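Local atomic coordinates of C alpha-dehydrogenase (PDB entry 4YAC), a protein that binds NADH and, as a member of the short-chain dehydrogenase/reductase family, probably oxidises an alcohol group in the lignin beta-aryl ether cleavage pathway. Residues A[95-100]-A[151-156]. Sequence-based numbering, arbitrary orientation.
Sequences SQFGPI and LPTTGI
One face of the Phe97 ring receives the methyl CG2 of Thr154 in a CH-pi contact, 4.2 Å from the ring centroid and displaced toward the rim, where CD1 and CE1 do the touching. The two side chains lie side by side and point the same way. Thr153 O approaches the ring obliquely, closer to the root of the side chain, and stands 3.2 Å from Phe97 CB. Phe97 CG is anti to its own carbonyl carbon (chi1 -54°), which puts it 3.9 Å from Thr153 O.

The same carbonyl oxygen accepts the single direct hydrogen bond between the segments, from Gly98 N at 2.9 Å. The donor lies in the carbonyl plane, on a lone pair, and the bond is fairly straight at 158°. Gly98 O answers in the other direction with a CA-H...O contact from Thr153 CA (3.3 Å), and it also accepts a bond from a water that in turn accepts one from Gly155 N. The water thus links the loop to the first turn of a helix, whose N-cap residue, Thr154, makes no capping bond with its side chain. Deeper in, Ile100 CD1 meets Ile156 CG1 at 4.3 Å, a loose apolar contact.

Glu174 of the second subunit accepts hydrogen bonds from the backbone nitrogens of Ile100 and Thr153, bringing both segments to the dimer interface. Leu151 to Thr154 form a type II beta turn, with Thr153 at its third position, and this turn leads into helix 155-174. The turn and the start of the helix pack here against the loop that joins strand 87-90 to helix 105-133 of the Rossmann-type SDR fold, and Ile100 and Ile156 both rest on Trp108 of helix 105-133.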
loop_
_atom_site.group_PDB
_atom_site.type_symbol
_atom_site.label_atom_id
_atom_site.label_comp_id
_atom_site.label_asym_id
_atom_site.label_seq_id
_atom_site.Cartn_x
_atom_site.Cartn_y
_atom_site.Cartn_z
ATOM N N SER A 95 16.156 -1.185 -1.034
ATOM C CA SER A 95 15.750 0.153 -1.434
ATOM C C SER A 95 16.754 0.798 -2.372
ATOM O O SER A 95 17.963 0.626 -2.232
ATOM C CB SER A 95 15.556 1.042 -0.206
ATOM O OG SER A 95 16.762 1.162 0.528
ATOM N N GLN A 96 16.220 1.533 -3.341
ATOM C CA GLN A 96 17.016 2.399 -4.193
ATOM C C GLN A 96 16.152 3.602 -4.531
ATOM O O GLN A 96 15.042 3.458 -5.045
ATOM C CB GLN A 96 17.482 1.676 -5.455
ATOM C CG GLN A 96 18.650 2.355 -6.158
ATOM C CD GLN A 96 19.560 1.366 -6.864
ATOM O OE1 GLN A 96 20.690 1.132 -6.437
ATOM N NE2 GLN A 96 19.070 0.782 -7.951
ATOM N N PHE A 97 16.666 4.785 -4.213
ATOM C CA PHE A 97 15.919 6.027 -4.360
ATOM C C PHE A 97 16.337 6.783 -5.613
ATOM O O PHE A 97 17.448 6.609 -6.114
ATOM C CB PHE A 97 16.122 6.904 -3.122
ATOM C CG PHE A 97 15.801 6.209 -1.828
ATOM C CD1 PHE A 97 14.644 5.458 -1.698
ATOM C CD2 PHE A 97 16.665 6.295 -0.750
ATOM C CE1 PHE A 97 14.349 4.818 -0.512
ATOM C CE2 PHE A 97 16.374 5.654 0.437
ATOM C CZ PHE A 97 15.215 4.913 0.556
ATOM N N GLY A 98 15.432 7.616 -6.117
ATOM C CA GLY A 98 15.697 8.440 -7.280
ATOM C C GLY A 98 14.419 9.093 -7.762
ATOM O O GLY A 98 13.332 8.696 -7.349
ATOM N N PRO A 99 14.538 10.102 -8.636
ATOM C CA PRO A 99 13.342 10.744 -9.197
ATOM C C PRO A 99 12.440 9.708 -9.837
ATOM O O PRO A 99 12.946 8.850 -10.558
ATOM C CB PRO A 99 13.903 11.703 -10.251
ATOM C CG PRO A 99 15.337 11.884 -9.897
ATOM C CD PRO A 99 15.779 10.625 -9.230
ATOM N N ILE A 100 11.140 9.768 -9.581
ATOM C CA ILE A 100 10.255 8.711 -10.050
ATOM C C ILE A 100 10.226 8.663 -11.576
ATOM O O ILE A 100 10.029 7.599 -12.157
ATOM C CB ILE A 100 8.814 8.879 -9.506
ATOM C CG1 ILE A 100 7.944 7.671 -9.874
ATOM C CG2 ILE A 100 8.173 10.148 -10.038
ATOM C CD1 ILE A 100 8.492 6.331 -9.424
ATOM N N LEU A 151 7.906 10.643 0.333
ATOM C CA LEU A 151 9.036 11.572 0.351
ATOM C C LEU A 151 9.591 11.731 -1.057
ATOM O O LEU A 151 9.407 10.849 -1.895
ATOM C CB LEU A 151 10.142 11.062 1.281
ATOM C CG LEU A 151 10.404 11.651 2.675
ATOM C CD1 LEU A 151 9.280 12.520 3.212
ATOM C CD2 LEU A 151 10.693 10.510 3.641
ATOM N N PRO A 152 10.281 12.849 -1.326
ATOM C CA PRO A 152 10.932 12.943 -2.636
ATOM C C PRO A 152 11.929 11.804 -2.860
ATOM O O PRO A 152 12.706 11.477 -1.964
ATOM C CB PRO A 152 11.644 14.300 -2.583
ATOM C CG PRO A 152 10.904 15.085 -1.573
ATOM C CD PRO A 152 10.420 14.093 -0.550
ATOM N N THR A 153 11.863 11.204 -4.045
ATOM C CA THR A 153 12.778 10.145 -4.493
ATOM C C THR A 153 12.525 8.759 -3.890
ATOM O O THR A 153 13.241 7.814 -4.226
ATOM C CB THR A 153 14.274 10.494 -4.215
ATOM O OG1 THR A 153 14.599 10.262 -2.839
ATOM C CG2 THR A 153 14.601 11.939 -4.606
ATOM N N THR A 154 11.522 8.617 -3.022
ATOM C CA THR A 154 11.223 7.307 -2.418
ATOM C C THR A 154 9.970 6.654 -3.007
ATOM O O THR A 154 9.334 5.826 -2.356
ATOM C CB THR A 154 11.023 7.408 -0.885
ATOM O OG1 THR A 154 9.799 8.096 -0.595
ATOM C CG2 THR A 154 12.194 8.131 -0.220
ATOM N N GLY A 155 9.628 7.018 -4.239
ATOM C CA GLY A 155 8.392 6.569 -4.861
ATOM C C GLY A 155 8.185 5.065 -4.910
ATOM O O GLY A 155 7.135 4.564 -4.507
ATOM N N ILE A 156 9.174 4.338 -5.418
ATOM C CA ILE A 156 9.075 2.885 -5.497
ATOM C C ILE A 156 9.027 2.292 -4.095
ATOM O O ILE A 156 8.125 1.523 -3.776
ATOM C CB ILE A 156 10.253 2.270 -6.281
ATOM C CG1 ILE A 156 10.230 2.760 -7.732
ATOM C CG2 ILE A 156 10.175 0.748 -6.248
ATOM C CD1 ILE A 156 11.387 2.265 -8.576
HETATM O O HOH W 1 10.711 8.575 -6.443
#